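Local structure of plantazolicin methyltransferase BamL (Bacillus amyloliquefaciens subsp. plantarum, 5DLY) at residues L49-Y52 with S53-N57; H148-S151 with D152-I156; L190-E193 with E194-L198; Q227-S230 with L231-R235. The protein is a plantazolicin N-methyltransferase that binds S-adenosyl-L-homocysteine together with a thiazole-containing analog of its substrate, and probably methylates the precursor of this antibiotic. One frame throughout, in Å; residues are numbered along the deposited sequence.

Interaction 1: L49-Y52 with S53-N57; sequences LSFY and SSKFN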
# COMPACT_ATOMS: atom_id res chain seq x y z
N LEU A 49 -5.07 3.88 -10.42
CA LEU A 49 -5.66 4.87 -11.32
C LEU A 49 -6.30 4.23 -12.54
O LEU A 49 -7.40 4.62 -12.96
CB LEU A 49 -4.63 5.92 -11.73
CG LEU A 49 -4.16 6.82 -10.59
CD1 LEU A 49 -3.02 7.69 -11.08
CD2 LEU A 49 -5.29 7.66 -10.02
N SER A 50 -5.64 3.22 -13.10
CA SER A 50 -6.21 2.51 -14.24
C SER A 50 -7.46 1.75 -13.83
O SER A 50 -8.45 1.76 -14.56
CB SER A 50 -5.19 1.56 -14.85
OG SER A 50 -5.78 0.83 -15.92
N PHE A 51 -7.42 1.12 -12.66
CA PHE A 51 -8.58 0.40 -12.13
C PHE A 51 -9.77 1.34 -11.97
O PHE A 51 -10.87 1.02 -12.42
CB PHE A 51 -8.26 -0.27 -10.79
CG PHE A 51 -9.43 -1.00 -10.19
CD1 PHE A 51 -10.32 -0.34 -9.33
CD2 PHE A 51 -9.64 -2.35 -10.46
CE1 PHE A 51 -11.40 -1.02 -8.77
CE2 PHE A 51 -10.73 -3.03 -9.91
CZ PHE A 51 -11.61 -2.36 -9.07
N TYR A 52 -9.52 2.50 -11.37
CA TYR A 52 -10.60 3.44 -11.05
C TYR A 52 -11.31 3.94 -12.31
O TYR A 52 -12.55 3.91 -12.39
CB TYR A 52 -10.10 4.60 -10.16
CG TYR A 52 -11.24 5.32 -9.49
CD1 TYR A 52 -11.94 6.34 -10.16
CD2 TYR A 52 -11.67 4.96 -8.21
CE1 TYR A 52 -13.01 6.98 -9.57
CE2 TYR A 52 -12.74 5.61 -7.61
CZ TYR A 52 -13.41 6.61 -8.30
OH TYR A 52 -14.49 7.24 -7.72
N SER A 53 -10.52 4.37 -13.29
CA SER A 53 -11.05 4.85 -14.58
C SER A 53 -11.79 3.76 -15.35
O SER A 53 -12.84 4.03 -15.94
CB SER A 53 -9.93 5.42 -15.45
OG SER A 53 -9.68 6.78 -15.13
N SER A 54 -11.26 2.54 -15.33
CA SER A 54 -11.89 1.41 -16.00
C SER A 54 -13.24 1.08 -15.36
O SER A 54 -14.25 0.94 -16.06
CB SER A 54 -10.96 0.19 -15.98
OG SER A 54 -11.56 -0.94 -16.57
N LYS A 55 -13.25 0.99 -14.04
CA LYS A 55 -14.44 0.61 -13.28
C LYS A 55 -15.50 1.72 -13.25
O LYS A 55 -16.68 1.45 -13.46
CB LYS A 55 -14.06 0.19 -11.86
CG LYS A 55 -15.21 -0.30 -10.98
CD LYS A 55 -15.49 -1.79 -11.12
CE LYS A 55 -16.57 -2.21 -10.14
NZ LYS A 55 -16.92 -3.66 -10.24
N PHE A 56 -15.08 2.96 -13.02
CA PHE A 56 -16.04 4.03 -12.72
C PHE A 56 -16.18 5.13 -13.78
O PHE A 56 -17.02 6.01 -13.64
CB PHE A 56 -15.78 4.63 -11.33
CG PHE A 56 -15.77 3.61 -10.22
CD1 PHE A 56 -16.92 2.87 -9.91
CD2 PHE A 56 -14.62 3.39 -9.46
CE1 PHE A 56 -16.91 1.94 -8.88
CE2 PHE A 56 -14.61 2.46 -8.43
CZ PHE A 56 -15.76 1.73 -8.14
N ASN A 57 -15.35 5.07 -14.82
CA ASN A 57 -15.45 5.99 -15.98
C ASN A 57 -15.26 7.49 -15.68
O ASN A 57 -15.73 8.36 -16.42
CB ASN A 57 -16.71 5.71 -16.80
CG ASN A 57 -16.72 4.31 -17.38
OD1 ASN A 57 -17.56 3.49 -17.02
ND2 ASN A 57 -15.77 4.03 -18.26
O HOH W 1 -8.21 7.31 -12.98

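Interaction 2: H148-S151 with D152-I156; sequences HLLS and DQSCI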
# COMPACT_ATOMS: atom_id res chain seq x y z
N HIS A 148 -15.43 2.59 6.39
CA HIS A 148 -16.39 3.68 6.69
C HIS A 148 -16.17 4.94 5.87
O HIS A 148 -17.11 5.72 5.68
CB HIS A 148 -16.36 4.10 8.16
CG HIS A 148 -16.52 2.97 9.13
ND1 HIS A 148 -17.49 2.00 8.99
CD2 HIS A 148 -15.85 2.67 10.27
CE1 HIS A 148 -17.40 1.15 9.99
NE2 HIS A 148 -16.41 1.53 10.78
N LEU A 149 -14.93 5.15 5.43
CA LEU A 149 -14.55 6.34 4.68
C LEU A 149 -14.66 6.17 3.16
O LEU A 149 -14.43 7.12 2.42
CB LEU A 149 -13.12 6.79 5.06
CG LEU A 149 -12.96 7.51 6.39
CD1 LEU A 149 -11.49 7.73 6.69
CD2 LEU A 149 -13.71 8.83 6.38
N LEU A 150 -15.01 4.98 2.70
CA LEU A 150 -15.14 4.74 1.26
C LEU A 150 -16.36 5.44 0.66
O LEU A 150 -17.46 5.38 1.23
CB LEU A 150 -15.20 3.24 0.95
CG LEU A 150 -13.90 2.45 1.12
CD1 LEU A 150 -14.22 0.97 0.97
CD2 LEU A 150 -12.81 2.89 0.15
N SER A 151 -16.15 6.12 -0.46
CA SER A 151 -17.24 6.73 -1.22
C SER A 151 -18.08 5.65 -1.89
O SER A 151 -17.73 4.45 -1.87
CB SER A 151 -16.68 7.71 -2.26
OG SER A 151 -16.17 7.01 -3.38
N ASP A 152 -19.18 6.06 -2.51
CA ASP A 152 -20.05 5.11 -3.20
C ASP A 152 -19.38 4.43 -4.40
O ASP A 152 -19.81 3.36 -4.81
CB ASP A 152 -21.35 5.80 -3.65
CG ASP A 152 -22.22 6.24 -2.48
OD1 ASP A 152 -22.00 5.75 -1.35
OD2 ASP A 152 -23.13 7.08 -2.68
N GLN A 153 -18.34 5.05 -4.95
CA GLN A 153 -17.54 4.47 -6.03
C GLN A 153 -16.07 4.58 -5.64
O GLN A 153 -15.44 5.62 -5.82
CB GLN A 153 -17.78 5.20 -7.35
CG GLN A 153 -19.16 4.95 -7.95
CD GLN A 153 -19.38 5.68 -9.26
OE1 GLN A 153 -19.13 6.88 -9.36
NE2 GLN A 153 -19.86 4.97 -10.26
N SER A 154 -15.51 3.49 -5.12
CA SER A 154 -14.22 3.59 -4.45
C SER A 154 -13.50 2.26 -4.32
O SER A 154 -14.09 1.19 -4.48
CB SER A 154 -14.40 4.19 -3.05
OG SER A 154 -15.24 3.33 -2.28
N CYS A 155 -12.22 2.35 -3.96
CA CYS A 155 -11.48 1.16 -3.58
C CYS A 155 -10.38 1.46 -2.58
O CYS A 155 -9.83 2.57 -2.58
CB CYS A 155 -10.88 0.45 -4.81
SG CYS A 155 -9.74 1.49 -5.73
N ILE A 156 -10.11 0.48 -1.73
CA ILE A 156 -8.85 0.41 -0.98
C ILE A 156 -7.94 -0.51 -1.78
O ILE A 156 -8.35 -1.62 -2.12
CB ILE A 156 -9.02 -0.19 0.44
CG1 ILE A 156 -10.13 0.54 1.20
CG2 ILE A 156 -7.71 -0.11 1.22
CD1 ILE A 156 -10.43 -0.00 2.58
O HOH W 2 -20.25 5.35 0.69

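Interaction 3: L190-E193 with E194-L198; sequences LTME and EFKQL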
# COMPACT_ATOMS: atom_id res chain seq x y z
N LEU A 190 1.73 -11.05 6.39
CA LEU A 190 0.73 -12.10 6.23
C LEU A 190 1.11 -12.98 5.04
O LEU A 190 1.91 -12.58 4.18
CB LEU A 190 -0.65 -11.50 5.98
CG LEU A 190 -1.22 -10.62 7.11
CD1 LEU A 190 -2.47 -9.90 6.64
CD2 LEU A 190 -1.48 -11.39 8.40
N THR A 191 0.54 -14.18 5.00
CA THR A 191 0.59 -15.01 3.82
C THR A 191 -0.62 -14.69 2.95
O THR A 191 -1.58 -14.06 3.41
CB THR A 191 0.53 -16.51 4.16
OG1 THR A 191 -0.69 -16.78 4.86
CG2 THR A 191 1.72 -16.93 5.01
N MET A 192 -0.57 -15.12 1.70
CA MET A 192 -1.71 -14.99 0.80
C MET A 192 -3.00 -15.53 1.42
O MET A 192 -4.04 -14.87 1.38
CB MET A 192 -1.41 -15.71 -0.52
CG MET A 192 -2.58 -15.72 -1.48
SD MET A 192 -3.22 -14.06 -1.71
CE MET A 192 -1.90 -13.33 -2.68
N GLU A 193 -2.92 -16.74 1.98
CA GLU A 193 -4.04 -17.38 2.65
C GLU A 193 -4.64 -16.51 3.76
O GLU A 193 -5.86 -16.31 3.82
CB GLU A 193 -3.58 -18.73 3.20
CG GLU A 193 -4.62 -19.49 4.00
CD GLU A 193 -4.04 -20.74 4.63
OE1 GLU A 193 -3.41 -20.65 5.71
OE2 GLU A 193 -4.22 -21.83 4.04
N GLU A 194 -3.78 -15.98 4.63
CA GLU A 194 -4.23 -15.15 5.75
C GLU A 194 -4.84 -13.84 5.28
O GLU A 194 -5.82 -13.37 5.85
CB GLU A 194 -3.08 -14.85 6.71
CG GLU A 194 -2.59 -16.07 7.49
CD GLU A 194 -1.24 -15.85 8.13
OE1 GLU A 194 -0.55 -14.86 7.79
OE2 GLU A 194 -0.85 -16.67 8.99
N PHE A 195 -4.23 -13.24 4.26
CA PHE A 195 -4.69 -11.98 3.69
C PHE A 195 -6.07 -12.15 3.06
O PHE A 195 -6.95 -11.29 3.25
CB PHE A 195 -3.65 -11.51 2.66
CG PHE A 195 -3.84 -10.10 2.16
CD1 PHE A 195 -4.14 -9.05 3.02
CD2 PHE A 195 -3.65 -9.83 0.81
CE1 PHE A 195 -4.29 -7.75 2.53
CE2 PHE A 195 -3.79 -8.53 0.32
CZ PHE A 195 -4.12 -7.50 1.19
N LYS A 196 -6.26 -13.25 2.33
CA LYS A 196 -7.56 -13.57 1.72
C LYS A 196 -8.66 -13.70 2.78
O LYS A 196 -9.76 -13.15 2.62
CB LYS A 196 -7.48 -14.87 0.91
CG LYS A 196 -6.96 -14.72 -0.51
CD LYS A 196 -7.27 -15.98 -1.31
CE LYS A 196 -7.05 -15.78 -2.81
NZ LYS A 196 -5.92 -16.59 -3.35
N GLN A 197 -8.34 -14.40 3.87
CA GLN A 197 -9.27 -14.56 4.98
C GLN A 197 -9.63 -13.21 5.61
O GLN A 197 -10.81 -12.94 5.89
CB GLN A 197 -8.71 -15.51 6.04
CG GLN A 197 -9.74 -15.98 7.07
CD GLN A 197 -11.01 -16.54 6.44
OE1 GLN A 197 -10.96 -17.41 5.56
NE2 GLN A 197 -12.15 -16.05 6.90
N LEU A 198 -8.63 -12.36 5.80
CA LEU A 198 -8.85 -11.03 6.37
C LEU A 198 -9.80 -10.19 5.50
O LEU A 198 -10.74 -9.58 6.01
CB LEU A 198 -7.52 -10.30 6.60
CG LEU A 198 -7.52 -9.04 7.49
CD1 LEU A 198 -6.15 -8.86 8.13
CD2 LEU A 198 -7.92 -7.79 6.73

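Interaction 4: Q227-S230 with L231-R235; sequences QFFS and LMRNR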
# COMPACT_ATOMS: atom_id res chain seq x y z
N GLN A 227 -10.08 -8.24 -15.98
CA GLN A 227 -9.58 -7.09 -15.24
C GLN A 227 -8.17 -6.72 -15.69
O GLN A 227 -7.88 -5.55 -15.91
CB GLN A 227 -9.60 -7.37 -13.73
CG GLN A 227 -9.55 -6.10 -12.89
CD GLN A 227 -10.93 -5.65 -12.44
OE1 GLN A 227 -11.46 -4.65 -12.93
NE2 GLN A 227 -11.51 -6.37 -11.49
N PHE A 228 -7.30 -7.73 -15.84
CA PHE A 228 -5.94 -7.49 -16.33
C PHE A 228 -5.98 -6.87 -17.72
O PHE A 228 -5.30 -5.87 -17.98
CB PHE A 228 -5.13 -8.78 -16.33
CG PHE A 228 -3.71 -8.64 -16.84
CD1 PHE A 228 -2.67 -8.38 -15.97
CD2 PHE A 228 -3.43 -8.81 -18.20
CE1 PHE A 228 -1.36 -8.27 -16.43
CE2 PHE A 228 -2.13 -8.69 -18.67
CZ PHE A 228 -1.09 -8.43 -17.78
N PHE A 229 -6.80 -7.43 -18.61
CA PHE A 229 -6.95 -6.90 -19.96
C PHE A 229 -7.30 -5.42 -19.92
O PHE A 229 -6.68 -4.62 -20.61
CB PHE A 229 -8.00 -7.67 -20.76
CG PHE A 229 -8.08 -7.26 -22.21
CD1 PHE A 229 -8.96 -6.26 -22.62
CD2 PHE A 229 -7.27 -7.87 -23.17
CE1 PHE A 229 -9.03 -5.89 -23.96
CE2 PHE A 229 -7.34 -7.50 -24.50
CZ PHE A 229 -8.22 -6.50 -24.90
N SER A 230 -8.29 -5.05 -19.11
CA SER A 230 -8.72 -3.66 -19.00
C SER A 230 -7.61 -2.76 -18.47
O SER A 230 -7.34 -1.71 -19.05
CB SER A 230 -9.98 -3.53 -18.13
OG SER A 230 -11.04 -4.31 -18.63
N LEU A 231 -6.96 -3.17 -17.38
CA LEU A 231 -5.87 -2.40 -16.79
C LEU A 231 -4.75 -2.10 -17.79
O LEU A 231 -4.28 -0.96 -17.88
CB LEU A 231 -5.28 -3.10 -15.57
CG LEU A 231 -6.17 -3.26 -14.34
CD1 LEU A 231 -5.46 -4.07 -13.27
CD2 LEU A 231 -6.56 -1.91 -13.78
N MET A 232 -4.33 -3.12 -18.53
CA MET A 232 -3.19 -3.01 -19.44
C MET A 232 -3.45 -2.17 -20.70
O MET A 232 -2.51 -1.82 -21.42
CB MET A 232 -2.65 -4.39 -19.82
CG MET A 232 -1.89 -5.09 -18.70
SD MET A 232 -0.64 -4.09 -17.86
CE MET A 232 0.44 -3.69 -19.24
N ARG A 233 -4.71 -1.85 -20.96
CA ARG A 233 -5.08 -0.91 -22.02
C ARG A 233 -4.71 0.54 -21.69
O ARG A 233 -4.64 1.39 -22.58
CB ARG A 233 -6.59 -0.99 -22.30
CG ARG A 233 -6.99 -2.12 -23.24
CD ARG A 233 -8.50 -2.27 -23.34
NE ARG A 233 -9.18 -1.11 -23.92
CZ ARG A 233 -9.78 -1.08 -25.11
NH1 ARG A 233 -9.81 -2.17 -25.89
NH2 ARG A 233 -10.36 0.03 -25.53
N ASN A 234 -4.48 0.82 -20.40
CA ASN A 234 -4.23 2.19 -19.95
C ASN A 234 -2.80 2.62 -20.23
O ASN A 234 -1.85 2.02 -19.72
CB ASN A 234 -4.58 2.32 -18.46
CG ASN A 234 -4.56 3.76 -17.97
OD1 ASN A 234 -3.52 4.41 -17.98
ND2 ASN A 234 -5.71 4.25 -17.52
N ARG A 235 -2.65 3.66 -21.05
CA ARG A 235 -1.33 4.14 -21.48
C ARG A 235 -0.45 4.65 -20.34
O ARG A 235 0.78 4.56 -20.42
CB ARG A 235 -1.47 5.21 -22.56
CG ARG A 235 -1.81 4.66 -23.94
CD ARG A 235 -1.88 5.78 -24.98
NE ARG A 235 -3.12 6.54 -24.87
CZ ARG A 235 -4.10 6.52 -25.77
NH1 ARG A 235 -4.00 5.80 -26.88
NH2 ARG A 235 -5.20 7.25 -25.57

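Interaction 1: L49-Y52 with S53-N57
Tyr52 and Phe56, one helical turn apart, form a T-shaped (edge-to-face) aromatic pair near the end of helix 23-56. The edge of Phe56 is directed at the tyrosine face, where CD2 lies over the middle of the ring and comes within 3.4 Å of Tyr52 CE2. The ring centroids are 4.8 Å apart and the planes are inclined at 56°, short of fully perpendicular. Phe56 reaches this position because its CG stands beside the backbone N, anti to the carbonyl carbon (chi1 -55°), which leans the ring back along the helix. Lys55 CG lies over one face of the Phe56 ring.

The polar part is the i to i+4 pattern of an alpha helix: Ser53 N, Ser54 N, Lys55 N and Phe56 N donate to the oxygens of Leu49, Ser50, Phe51 and Tyr52, the last bond measuring 2.8 Å from Phe56 N to Tyr52 O. A water adds a second grip on Leu49 O, donating to it at 2.8 Å while hydrogen-bonding Ser53 OG at 2.7 Å. Helical geometry stops at Asn57, whose phi is positive (61°).

Around this turn, Phe51 stacks on Trp261 of strand 258-265 and leans on helix 226-232, whereas the Tyr52 side chain packs against strand 124-130.

Interaction 2: H148-S151 with D152-I156
Leu150 and Ser151 meet Ser154 and Ile156 across a tight corner in the Rossmann-like methyltransferase fold, where the chain leaving helix 139-148 swings round to enter strand 154-160 of the central sheet. The short strand 150-151 and the one that follows are separated by the bend at Asp152 and Gln153, so what touches here is the inside of a turn.

Asp152, at the outside, is tied back through water: one molecule lies 2.8 Å from Leu150 O and 2.7 Å from Asp152 OD1, positioned to donate to both, although other acceptors nearby compete for its protons. Gln153 follows, and its backbone N makes a weak bond to Ser151 OG, 3.3 Å long and bent to 137° at the hydrogen. The stronger partner of that hydroxyl is Asp125 OD1 in strand 124-130.

Ser154 closes the corner. Its OG sits between the backbone N and the carbonyl carbon (chi1 61°), which turns the hydroxyl inward to donate to Ser151 O at 2.8 Å; the donor approaches with a 130° angle at the oxygen and is tilted from the carbonyl plane. The same OG rests 3.2 Å from Leu150 CB, so one small side chain packs against the leucine and also bonds a backbone oxygen.

Cys155 turns its side chain away, onto Phe51 and Trp261, but its carbonyl carbon still borders the leucine. Ile156 completes the walk: its side chain crosses that of Leu150 at about a right angle, CG1 lying 3.7 Å from Leu150 CD2.

Interaction 3: L190-E193 with E194-L198
A capping box opens helix 192-203, made by Thr191 at the N-cap and Glu194 three residues on, and it serves as a compact example of how a helix start is satisfied by reciprocal bonds. Glu194 N donates to Thr191 OG1 at 3.2 Å, and Thr191 N returns a bond to Glu194 OE1 at 3.1 Å; both are nearly straight, with 163° at the hydrogen. The threonine hydroxyl can accept because it occupies the position between its own N and carbonyl carbon (chi1 60°), pointing into the first turn. Thr191 N meets the carboxylate from above its plane, 43° out of it. OE1 also carries a salt bridge to Arg163 NH2, so two donors converge on OE1, and the arginine probably favours the charged form of the carboxylate.

Just outside the box, Leu190 adds a hydrophobic staple, the residue before the N-cap reaching the fourth residue of the helix: Leu190 CD1 lies 4.1 Å from Phe195 CD1, and the same methyl meets Leu198 CD1 at 4.1 Å. On another side, Met192 SD rests 4.0 Å from Lys196 CG.

Phe195 N bonds to Thr191 O, starting the regular helical pattern. Met192 and Phe195 pack on Val213 of strand 209-214 and Leu258 of strand 258-265, while Glu194, Gln197 and Leu198 lie against helix 2-8.

Interaction 4: Q227-S230 with L231-R235
Phe228 and Met232, a helical turn apart on helix 226-232, form a Met-aromatic contact in which a methylene does most of the touching. Met232 CB starts 3.5 Å from Phe228 O, the oxygen that also accepts Met232 N at 3.0 Å. With CG placed beside the backbone N (chi1 -73°), the chain swings back over the phenylalanine: CG stands above one face, 3.8 Å from the ring centroid and 21° off its normal, a CH-pi contact displaced toward the rim. SD continues outward to 4.8 Å from that centroid, in an oblique approach. The methionine side chain also packs on Leu237 and Leu241 of helix 235-241.

One residue later the helical bonding pattern begins to slip. Arg233 N shares its hydrogen between Ser230 O at 3.3 Å, met from well above the carbonyl plane, and Phe229 O, where the bond is weak. Asn234 then caps the following helix, its OD1 accepting from Asn236 N. On the exposed flank the Arg233 chain runs obliquely past Phe229, bringing its CD to 3.7 Å from Phe229 CE1.

Interactions 1, 2 and 4 form one connected region, with helix 23-56 in the middle. Tyr52 OH of interaction 1 probably bonds to Gln153 O of interaction 2 at 2.7 Å, and Phe56 CZ packs 3.5 Å from Ser154 N. On its other flank, Ser50 OG probably bonds to Leu231 O of interaction 4 at 3.0 Å. Interactions 2 and 4 do not touch, their nearest atoms being about 9 Å apart. Interaction 3 stands separately, its centre 21 to 26 Å from the others; the Leu190 side chain is about 7 Å from the bound substrate analog. Ile156 of interaction 2 lies about 12 Å from the bound S-adenosyl-L-homocysteine.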